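Local coordinates for iron-binding protein (Staphylococcus epidermidis, PDB 4M7O) that probably binds iron, perhaps as a chelate, as the extracytoplasmic solute-binding component of an uptake system, at residues A[32-37]-A[260-265]; A[118-123]-A[142-147]; A[192-197]-A[212-217]. One frame throughout, in Å; residues are numbered along the deposited sequence.

Contact 1. Residues A[32-37]-A[260-265]; sequences NTEILY and PGPRID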
loop_
_atom_site.group_PDB
_atom_site.type_symbol
_atom_site.label_atom_id
_atom_site.label_comp_id
_atom_site.label_asym_id
_atom_site.label_seq_id
_atom_site.Cartn_x
_atom_site.Cartn_y
_atom_site.Cartn_z
ATOM N N ASN A 32 3.718 9.409 0.733
ATOM C CA ASN A 32 4.022 10.714 1.325
ATOM C C ASN A 32 3.928 11.835 0.298
ATOM O O ASN A 32 3.298 12.872 0.545
ATOM C CB ASN A 32 5.423 10.712 1.950
ATOM C CG ASN A 32 5.459 10.014 3.298
ATOM O OD1 ASN A 32 4.430 9.540 3.794
ATOM N ND2 ASN A 32 6.649 9.949 3.905
ATOM N N THR A 33 4.543 11.626 -0.858
ATOM C CA THR A 33 4.547 12.664 -1.885
ATOM C C THR A 33 3.135 12.957 -2.360
ATOM O O THR A 33 2.771 14.118 -2.538
ATOM C CB THR A 33 5.398 12.261 -3.073
ATOM O OG1 THR A 33 6.745 12.007 -2.631
ATOM C CG2 THR A 33 5.422 13.379 -4.127
ATOM N N GLU A 34 2.326 11.912 -2.541
ATOM C CA GLU A 34 0.962 12.105 -3.027
ATOM C C GLU A 34 0.143 12.924 -2.036
ATOM O O GLU A 34 -0.631 13.793 -2.433
ATOM C CB GLU A 34 0.289 10.752 -3.301
ATOM C CG GLU A 34 0.883 10.007 -4.487
ATOM C CD GLU A 34 0.016 8.830 -4.925
ATOM O OE1 GLU A 34 -1.235 8.949 -4.880
ATOM O OE2 GLU A 34 0.590 7.789 -5.322
ATOM N N ILE A 35 0.327 12.638 -0.750
ATOM C CA ILE A 35 -0.419 13.301 0.306
ATOM C C ILE A 35 -0.020 14.778 0.398
ATOM O O ILE A 35 -0.880 15.650 0.549
ATOM C CB ILE A 35 -0.167 12.623 1.669
ATOM C CG1 ILE A 35 -0.733 11.195 1.676
ATOM C CG2 ILE A 35 -0.761 13.452 2.802
ATOM C CD1 ILE A 35 -0.284 10.374 2.870
ATOM N N LEU A 36 1.281 15.049 0.329
ATOM C CA LEU A 36 1.790 16.423 0.363
ATOM C C LEU A 36 1.185 17.266 -0.749
ATOM O O LEU A 36 0.798 18.416 -0.524
ATOM C CB LEU A 36 3.320 16.436 0.250
ATOM C CG LEU A 36 4.052 16.018 1.523
ATOM C CD1 LEU A 36 5.562 15.839 1.261
ATOM C CD2 LEU A 36 3.801 17.080 2.603
ATOM N N TYR A 37 1.106 16.698 -1.950
ATOM C CA TYR A 37 0.523 17.410 -3.083
ATOM C C TYR A 37 -0.957 17.663 -2.823
ATOM O O TYR A 37 -1.453 18.747 -3.117
ATOM C CB TYR A 37 0.716 16.627 -4.390
ATOM C CG TYR A 37 1.896 17.080 -5.221
ATOM C CD1 TYR A 37 3.172 16.611 -4.969
ATOM C CD2 TYR A 37 1.725 17.969 -6.273
ATOM C CE1 TYR A 37 4.232 16.999 -5.737
ATOM C CE2 TYR A 37 2.794 18.378 -7.036
ATOM C CZ TYR A 37 4.044 17.889 -6.763
ATOM O OH TYR A 37 5.120 18.291 -7.512
ATOM N N PRO A 260 -0.680 3.387 0.719
ATOM C CA PRO A 260 -1.486 4.148 1.683
ATOM C C PRO A 260 -1.570 5.639 1.346
ATOM O O PRO A 260 -1.183 6.477 2.165
ATOM C CB PRO A 260 -0.743 3.928 3.008
ATOM C CG PRO A 260 0.704 3.678 2.588
ATOM C CD PRO A 260 0.581 2.891 1.310
ATOM N N GLY A 261 -2.089 5.965 0.162
ATOM C CA GLY A 261 -2.238 7.351 -0.241
ATOM C C GLY A 261 -3.668 7.731 -0.589
ATOM O O GLY A 261 -4.610 6.983 -0.322
ATOM N N PRO A 262 -3.844 8.907 -1.193
ATOM C CA PRO A 262 -5.172 9.426 -1.519
ATOM C C PRO A 262 -5.900 8.616 -2.588
ATOM O O PRO A 262 -7.099 8.828 -2.760
ATOM C CB PRO A 262 -4.867 10.827 -2.063
ATOM C CG PRO A 262 -3.538 11.181 -1.442
ATOM C CD PRO A 262 -2.791 9.895 -1.472
ATOM N N ARG A 263 -5.212 7.718 -3.292
ATOM C CA ARG A 263 -5.877 6.938 -4.339
ATOM C C ARG A 263 -6.206 5.494 -3.924
ATOM O O ARG A 263 -6.377 4.625 -4.780
ATOM C CB ARG A 263 -5.064 6.985 -5.647
ATOM C CG ARG A 263 -4.868 8.405 -6.226
ATOM C CD ARG A 263 -3.979 8.396 -7.473
ATOM N NE ARG A 263 -2.619 7.939 -7.174
ATOM C CZ ARG A 263 -1.917 7.102 -7.937
ATOM N NH1 ARG A 263 -2.433 6.632 -9.063
ATOM N NH2 ARG A 263 -0.694 6.741 -7.575
ATOM N N ILE A 264 -6.333 5.244 -2.619
ATOM C CA ILE A 264 -6.700 3.909 -2.135
ATOM C C ILE A 264 -8.017 3.388 -2.683
ATOM O O ILE A 264 -8.234 2.174 -2.717
ATOM C CB ILE A 264 -6.856 3.829 -0.606
ATOM C CG1 ILE A 264 -7.438 5.126 -0.060
ATOM C CG2 ILE A 264 -5.549 3.459 0.065
ATOM C CD1 ILE A 264 -7.836 5.032 1.387
ATOM N N ASP A 265 -8.921 4.291 -3.063
ATOM C CA ASP A 265 -10.206 3.853 -3.596
ATOM C C ASP A 265 -9.996 3.084 -4.901
ATOM O O ASP A 265 -10.707 2.119 -5.189
ATOM C CB ASP A 265 -11.151 5.038 -3.816
ATOM C CG ASP A 265 -10.676 5.965 -4.924
ATOM O OD1 ASP A 265 -9.628 6.608 -4.739
ATOM O OD2 ASP A 265 -11.350 6.055 -5.974
HETATM O O HOH W 1 -2.584 6.946 -3.405
#
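A side-on salt bridge between Glu34 and Arg263 joins helix 30-38, in the lobe built on the five-stranded parallel sheet, to the type I turn Gly261-Ile264 that leads into the C-terminal helix 264-275. Arg263 NE donates to Glu34 OE1 at 2.9 Å, and Arg263 NH2 to Glu34 OE2 at 2.8 Å. Both bonds are nearly straight at the hydrogen, 174° for the first, and both oxygens lie close to the guanidinium plane. The carboxylate is turned 42° from that plane, and both nitrogens meet their oxygens from above the carboxylate plane. Beyond CG the Glu34 chain is extended, whereas Arg263 bends about CG-CD (chi3 -63°), which places NE, and the side chains cross at about a right angle. A water adds a second tie: it donates to Glu34 OE1 and accepts from Arg263 N, the backbone amide of the N-cap residue. Nearer the helix backbone, Pro262 CD packs 3.7 Å from Glu34 CB and 4.0 Å from Ile35 CG1. Arg259 forms a further salt bridge to Glu34 OE2, and the Tyr54 ring makes a cation-pi contact with Arg263. Two arginines around one buried carboxylate would be expected to favour its ionised form and to fix its rotation.

Contact 2. Residues A[118-123]-A[142-147]; sequences ETYDTF and ETKHNV
Tyr120 reaches from helix 116-129 to Thr143, Lys144 and Val147 of helix 133-152, crossing an antiparallel helix hairpin. The segment axes approach to 11.5 Å with their directions 159° apart, a spacing that the tyrosine ring helps to bridge. The CA-CB bond of Tyr120 already points toward the other helix, and CG lies anti to the carbonyl carbon, beside the backbone N (chi1 -63°). From there the two sides of the ring meet different neighbours. On one side CD2 lies 3.7 Å from Lys144 CE, and CE2 is 3.4 Å from Lys144 CG, so the extended methylene chain of the lysine runs past the ring. On the other, CE1 meets Thr143 CG2 at 3.6 Å, the methyl sitting at the ring edge near its plane. At the tip, OH lies 3.3 Å from Lys144 CA, against the backbone of the second helix, and 3.5 Å from Val147 CG2. One turn along, Phe123 CE2 approaches Thr143 OG1 at 3.7 Å; that hydroxyl is hydrogen-bonded to Leu139 O within its own helix. Two further helices border the hairpin: helix 264-275 places Ile264 against Tyr120 and Thr143 and Leu268 against Val147, while helix 30-38 sets Ile35 on Phe123.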
loop_
_atom_site.group_PDB
_atom_site.type_symbol
_atom_site.label_atom_id
_atom_site.label_comp_id
_atom_site.label_asym_id
_atom_site.label_seq_id
_atom_site.Cartn_x
_atom_site.Cartn_y
_atom_site.Cartn_z
ATOM N N GLU A 118 -6.246 3.615 9.112
ATOM C CA GLU A 118 -4.909 4.008 9.513
ATOM C C GLU A 118 -4.320 4.917 8.448
ATOM O O GLU A 118 -3.508 5.784 8.741
ATOM C CB GLU A 118 -4.028 2.777 9.736
ATOM C CG GLU A 118 -4.233 2.100 11.091
ATOM C CD GLU A 118 -3.545 0.749 11.183
ATOM O OE1 GLU A 118 -4.090 -0.151 11.862
ATOM O OE2 GLU A 118 -2.461 0.586 10.578
ATOM N N THR A 119 -4.742 4.711 7.204
ATOM C CA THR A 119 -4.324 5.581 6.116
ATOM C C THR A 119 -4.848 6.994 6.369
ATOM O O THR A 119 -4.102 7.970 6.240
ATOM C CB THR A 119 -4.833 5.061 4.766
ATOM O OG1 THR A 119 -4.279 3.762 4.524
ATOM C CG2 THR A 119 -4.434 6.008 3.634
ATOM N N TYR A 120 -6.124 7.094 6.741
ATOM C CA TYR A 120 -6.728 8.371 7.093
ATOM C C TYR A 120 -5.952 8.981 8.241
ATOM O O TYR A 120 -5.720 10.193 8.255
ATOM C CB TYR A 120 -8.193 8.192 7.512
ATOM C CG TYR A 120 -9.111 7.653 6.435
ATOM C CD1 TYR A 120 -8.815 7.804 5.082
ATOM C CD2 TYR A 120 -10.286 7.000 6.775
ATOM C CE1 TYR A 120 -9.676 7.301 4.094
ATOM C CE2 TYR A 120 -11.144 6.497 5.806
ATOM C CZ TYR A 120 -10.840 6.652 4.474
ATOM O OH TYR A 120 -11.715 6.144 3.541
ATOM N N ASP A 121 -5.546 8.145 9.198
ATOM C CA ASP A 121 -4.717 8.619 10.306
ATOM C C ASP A 121 -3.491 9.360 9.802
ATOM O O ASP A 121 -3.187 10.438 10.295
ATOM C CB ASP A 121 -4.267 7.481 11.221
ATOM C CG ASP A 121 -5.362 7.010 12.151
ATOM O OD1 ASP A 121 -6.413 7.688 12.242
ATOM O OD2 ASP A 121 -5.162 5.962 12.801
ATOM N N THR A 122 -2.782 8.801 8.826
ATOM C CA THR A 122 -1.561 9.470 8.368
ATOM C C THR A 122 -1.865 10.771 7.637
ATOM O O THR A 122 -1.041 11.691 7.642
ATOM C CB THR A 122 -0.674 8.583 7.476
ATOM O OG1 THR A 122 -1.307 8.406 6.207
ATOM C CG2 THR A 122 -0.410 7.227 8.140
ATOM N N PHE A 123 -3.034 10.851 7.004
ATOM C CA PHE A 123 -3.420 12.097 6.345
ATOM C C PHE A 123 -3.446 13.187 7.398
ATOM O O PHE A 123 -2.843 14.237 7.222
ATOM C CB PHE A 123 -4.799 12.002 5.688
ATOM C CG PHE A 123 -4.865 11.056 4.516
ATOM C CD1 PHE A 123 -3.737 10.372 4.079
ATOM C CD2 PHE A 123 -6.067 10.852 3.843
ATOM C CE1 PHE A 123 -3.804 9.493 3.001
ATOM C CE2 PHE A 123 -6.138 9.976 2.760
ATOM C CZ PHE A 123 -5.002 9.296 2.338
ATOM N N GLU A 142 -12.856 13.502 1.360
ATOM C CA GLU A 142 -13.026 13.191 -0.052
ATOM C C GLU A 142 -12.627 11.750 -0.324
ATOM O O GLU A 142 -13.238 11.058 -1.147
ATOM C CB GLU A 142 -12.210 14.145 -0.922
ATOM C CG GLU A 142 -12.600 14.099 -2.386
ATOM C CD GLU A 142 -11.423 13.847 -3.300
ATOM O OE1 GLU A 142 -11.580 13.999 -4.531
ATOM O OE2 GLU A 142 -10.341 13.488 -2.788
ATOM N N THR A 143 -11.602 11.292 0.384
ATOM C CA THR A 143 -11.141 9.929 0.217
ATOM C C THR A 143 -12.175 8.937 0.766
ATOM O O THR A 143 -12.428 7.900 0.154
ATOM C CB THR A 143 -9.787 9.727 0.888
ATOM O OG1 THR A 143 -8.849 10.677 0.358
ATOM C CG2 THR A 143 -9.286 8.327 0.631
ATOM N N LYS A 144 -12.786 9.265 1.904
ATOM C CA LYS A 144 -13.869 8.452 2.441
ATOM C C LYS A 144 -14.993 8.348 1.419
ATOM O O LYS A 144 -15.544 7.272 1.202
ATOM C CB LYS A 144 -14.412 9.061 3.736
ATOM C CG LYS A 144 -13.669 8.641 4.988
ATOM C CD LYS A 144 -14.102 9.461 6.205
ATOM C CE LYS A 144 -13.381 8.998 7.476
ATOM N NZ LYS A 144 -13.682 9.860 8.656
ATOM N N HIS A 145 -15.329 9.472 0.791
ATOM C CA HIS A 145 -16.404 9.497 -0.193
ATOM C C HIS A 145 -16.136 8.508 -1.325
ATOM O O HIS A 145 -17.006 7.742 -1.713
ATOM C CB HIS A 145 -16.589 10.901 -0.763
ATOM C CG HIS A 145 -17.611 10.972 -1.855
ATOM N ND1 HIS A 145 -18.968 10.877 -1.615
ATOM C CD2 HIS A 145 -17.476 11.115 -3.193
ATOM C CE1 HIS A 145 -19.622 10.965 -2.759
ATOM N NE2 HIS A 145 -18.741 11.110 -3.732
ATOM N N ASN A 146 -14.921 8.522 -1.853
ATOM C CA ASN A 146 -14.586 7.631 -2.953
ATOM C C ASN A 146 -14.557 6.176 -2.527
ATOM O O ASN A 146 -14.983 5.298 -3.280
ATOM C CB ASN A 146 -13.245 8.034 -3.568
ATOM C CG ASN A 146 -13.283 9.427 -4.151
ATOM O OD1 ASN A 146 -14.317 9.871 -4.646
ATOM N ND2 ASN A 146 -12.157 10.123 -4.098
ATOM N N VAL A 147 -14.042 5.921 -1.325
ATOM C CA VAL A 147 -13.992 4.570 -0.785
ATOM C C VAL A 147 -15.409 4.056 -0.562
ATOM O O VAL A 147 -15.743 2.955 -0.996
ATOM C CB VAL A 147 -13.183 4.516 0.524
ATOM C CG1 VAL A 147 -13.345 3.172 1.209
ATOM C CG2 VAL A 147 -11.694 4.801 0.258
#

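Contact 3. Residues A[192-197]-A[212-217]; sequences KNSFDD and RNPDIL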
loop_
_atom_site.group_PDB
_atom_site.type_symbol
_atom_site.label_atom_id
_atom_site.label_comp_id
_atom_site.label_asym_id
_atom_site.label_seq_id
_atom_site.Cartn_x
_atom_site.Cartn_y
_atom_site.Cartn_z
ATOM N N LYS A 192 -14.679 -12.777 2.756
ATOM C CA LYS A 192 -14.015 -13.467 3.862
ATOM C C LYS A 192 -12.572 -13.828 3.488
ATOM O O LYS A 192 -12.296 -14.212 2.350
ATOM C CB LYS A 192 -14.796 -14.720 4.255
ATOM C CG LYS A 192 -14.476 -15.254 5.645
ATOM C CD LYS A 192 -13.565 -16.476 5.604
ATOM N N ASN A 193 -11.654 -13.681 4.439
ATOM C CA ASN A 193 -10.263 -14.066 4.232
ATOM C C ASN A 193 -10.123 -15.540 4.588
ATOM O O ASN A 193 -10.452 -15.934 5.713
ATOM C CB ASN A 193 -9.372 -13.197 5.126
ATOM C CG ASN A 193 -7.880 -13.437 4.914
ATOM O OD1 ASN A 193 -7.452 -14.528 4.515
ATOM N ND2 ASN A 193 -7.076 -12.422 5.223
ATOM N N SER A 194 -9.660 -16.364 3.643
ATOM C CA SER A 194 -9.489 -17.805 3.906
ATOM C C SER A 194 -8.656 -18.060 5.161
ATOM O O SER A 194 -8.807 -19.084 5.812
ATOM C CB SER A 194 -8.796 -18.501 2.736
ATOM O OG SER A 194 -9.653 -18.659 1.634
ATOM N N PHE A 195 -7.777 -17.123 5.482
ATOM C CA PHE A 195 -6.900 -17.253 6.638
ATOM C C PHE A 195 -7.090 -16.129 7.648
ATOM O O PHE A 195 -6.125 -15.495 8.080
ATOM C CB PHE A 195 -5.442 -17.356 6.178
ATOM C CG PHE A 195 -5.107 -18.698 5.589
ATOM C CD1 PHE A 195 -4.681 -19.735 6.400
ATOM C CD2 PHE A 195 -5.261 -18.936 4.235
ATOM C CE1 PHE A 195 -4.385 -20.982 5.867
ATOM C CE2 PHE A 195 -4.971 -20.180 3.691
ATOM C CZ PHE A 195 -4.531 -21.205 4.508
ATOM N N ASP A 196 -8.341 -15.908 8.046
ATOM C CA ASP A 196 -8.650 -14.894 9.045
ATOM C C ASP A 196 -8.221 -15.351 10.434
ATOM O O ASP A 196 -8.231 -14.557 11.381
ATOM C CB ASP A 196 -10.138 -14.514 9.025
ATOM C CG ASP A 196 -11.063 -15.701 9.269
ATOM O OD1 ASP A 196 -10.588 -16.781 9.686
ATOM O OD2 ASP A 196 -12.288 -15.547 9.058
ATOM N N ASP A 197 -7.833 -16.623 10.540
ATOM C CA ASP A 197 -7.353 -17.192 11.799
ATOM C C ASP A 197 -5.877 -16.898 12.095
ATOM O O ASP A 197 -5.402 -17.178 13.195
ATOM C CB ASP A 197 -7.615 -18.704 11.859
ATOM C CG ASP A 197 -6.912 -19.478 10.746
ATOM O OD1 ASP A 197 -6.773 -18.945 9.627
ATOM O OD2 ASP A 197 -6.510 -20.635 10.991
ATOM N N ARG A 212 -8.563 -25.396 3.111
ATOM C CA ARG A 212 -9.379 -24.194 3.296
ATOM C C ARG A 212 -10.304 -23.968 2.112
ATOM O O ARG A 212 -11.332 -23.287 2.232
ATOM C CB ARG A 212 -8.501 -22.948 3.475
ATOM C CG ARG A 212 -7.682 -22.936 4.743
ATOM C CD ARG A 212 -8.549 -22.910 5.980
ATOM N NE ARG A 212 -7.743 -23.085 7.186
ATOM C CZ ARG A 212 -7.335 -22.092 7.969
ATOM N NH1 ARG A 212 -6.601 -22.353 9.045
ATOM N NH2 ARG A 212 -7.666 -20.839 7.686
ATOM N N ASN A 213 -9.923 -24.530 0.967
ATOM C CA ASN A 213 -10.739 -24.485 -0.245
ATOM C C ASN A 213 -11.307 -23.103 -0.603
ATOM O O ASN A 213 -12.523 -22.928 -0.659
ATOM C CB ASN A 213 -11.874 -25.519 -0.135
ATOM C CG ASN A 213 -12.536 -25.792 -1.451
ATOM O OD1 ASN A 213 -12.097 -25.303 -2.489
ATOM N ND2 ASN A 213 -13.607 -26.588 -1.425
ATOM N N PRO A 214 -10.429 -22.118 -0.871
ATOM C CA PRO A 214 -10.891 -20.767 -1.223
ATOM C C PRO A 214 -11.661 -20.734 -2.544
ATOM O O PRO A 214 -11.476 -21.623 -3.393
ATOM C CB PRO A 214 -9.581 -19.962 -1.359
ATOM C CG PRO A 214 -8.509 -20.996 -1.575
ATOM C CD PRO A 214 -8.956 -22.220 -0.840
ATOM N N ASP A 215 -12.534 -19.746 -2.697
ATOM C CA ASP A 215 -13.324 -19.604 -3.911
ATOM C C ASP A 215 -12.576 -18.737 -4.918
ATOM O O ASP A 215 -12.868 -18.753 -6.106
ATOM C CB ASP A 215 -14.668 -18.973 -3.567
ATOM C CG ASP A 215 -15.405 -19.733 -2.472
ATOM O OD1 ASP A 215 -15.636 -20.959 -2.632
ATOM O OD2 ASP A 215 -15.741 -19.109 -1.438
ATOM N N ILE A 216 -11.603 -17.971 -4.438
ATOM C CA ILE A 216 -10.857 -17.058 -5.291
ATOM C C ILE A 216 -9.403 -17.040 -4.818
ATOM O O ILE A 216 -9.156 -16.990 -3.612
ATOM C CB ILE A 216 -11.415 -15.620 -5.170
ATOM C CG1 ILE A 216 -12.938 -15.606 -5.380
ATOM C CG2 ILE A 216 -10.710 -14.674 -6.133
ATOM C CD1 ILE A 216 -13.573 -14.248 -5.248
ATOM N N LEU A 217 -8.451 -17.104 -5.751
ATOM C CA LEU A 217 -7.028 -16.923 -5.420
ATOM C C LEU A 217 -6.578 -15.588 -5.992
ATOM O O LEU A 217 -6.846 -15.271 -7.161
ATOM C CB LEU A 217 -6.164 -18.033 -6.026
ATOM C CG LEU A 217 -6.657 -19.478 -5.889
ATOM C CD1 LEU A 217 -5.679 -20.471 -6.547
ATOM C CD2 LEU A 217 -6.817 -19.831 -4.420
#
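The Arg212 guanidinium has one face covered by the Phe195 ring and its edge occupied by oxygens of Ser194 and Asp197. The guanidinium lies flat on the ring with a tilt: the planes differ by 26° and the centres are 4.4 Å apart, with Phe195 CE1 over the middle of the guanidinium. Farther back on the arginine, CG touches the same ring, 3.6 Å from Phe195 CZ; a bend at chi2 (-64°) sets the direction of CD. At the edge, NH2 serves two acceptors, Ser194 O at 2.8 Å and Asp197 OD1 at 2.9 Å, the latter almost straight at 169°. NH1 completes an end-on salt bridge through Asp197 OD2 at 2.6 Å, which it meets on the syn side but out of the carboxylate plane, OD2 also being tilted from the guanidinium plane. Carboxylate and guanidinium approach tip to tip, with NH2 standing above the carboxylate plane at OD1.

The contact closes the connection between two short strands, 192-193 and 216-219, that both run parallel to strand 162-168 and pair with it; strand 201-203 and helix 206-212 lie between them in sequence. Arg212 ends that helix, and Pro214 follows on the way to strand 216-219. At the exit of strand 192-193 the chain folds into an Asx turn, in which Asn193 OD1 accepts from Phe195 N at 2.8 Å. Beside this turn Ser194 OG packs against Pro214 CB at 3.3 Å. Val204 also touches Phe195, and Phe164 of strand 162-168 lies against Pro214.

Contacts 1 and 2 form one continuous packed region, their centres 9 Å apart. Phe123 links them, its CE1 3.6 Å from Ile35 CD1 and its CZ 3.5 Å from Gly261 O; Asp265 and Asn146 also touch at the start of helix 264-275. Contact 3 belongs to the other lobe, built on the mixed sheet: its centre is 29 Å from that of contact 1 and 27 Å from that of contact 2, and the nearest atoms remain about 17 Å and 14 Å away. Helix 133-152, which carries part of contact 2, runs between the two sheets in sequence, consistent with the linker helix of related two-lobed binding proteins. In such relatives the ligand binds between the lobes.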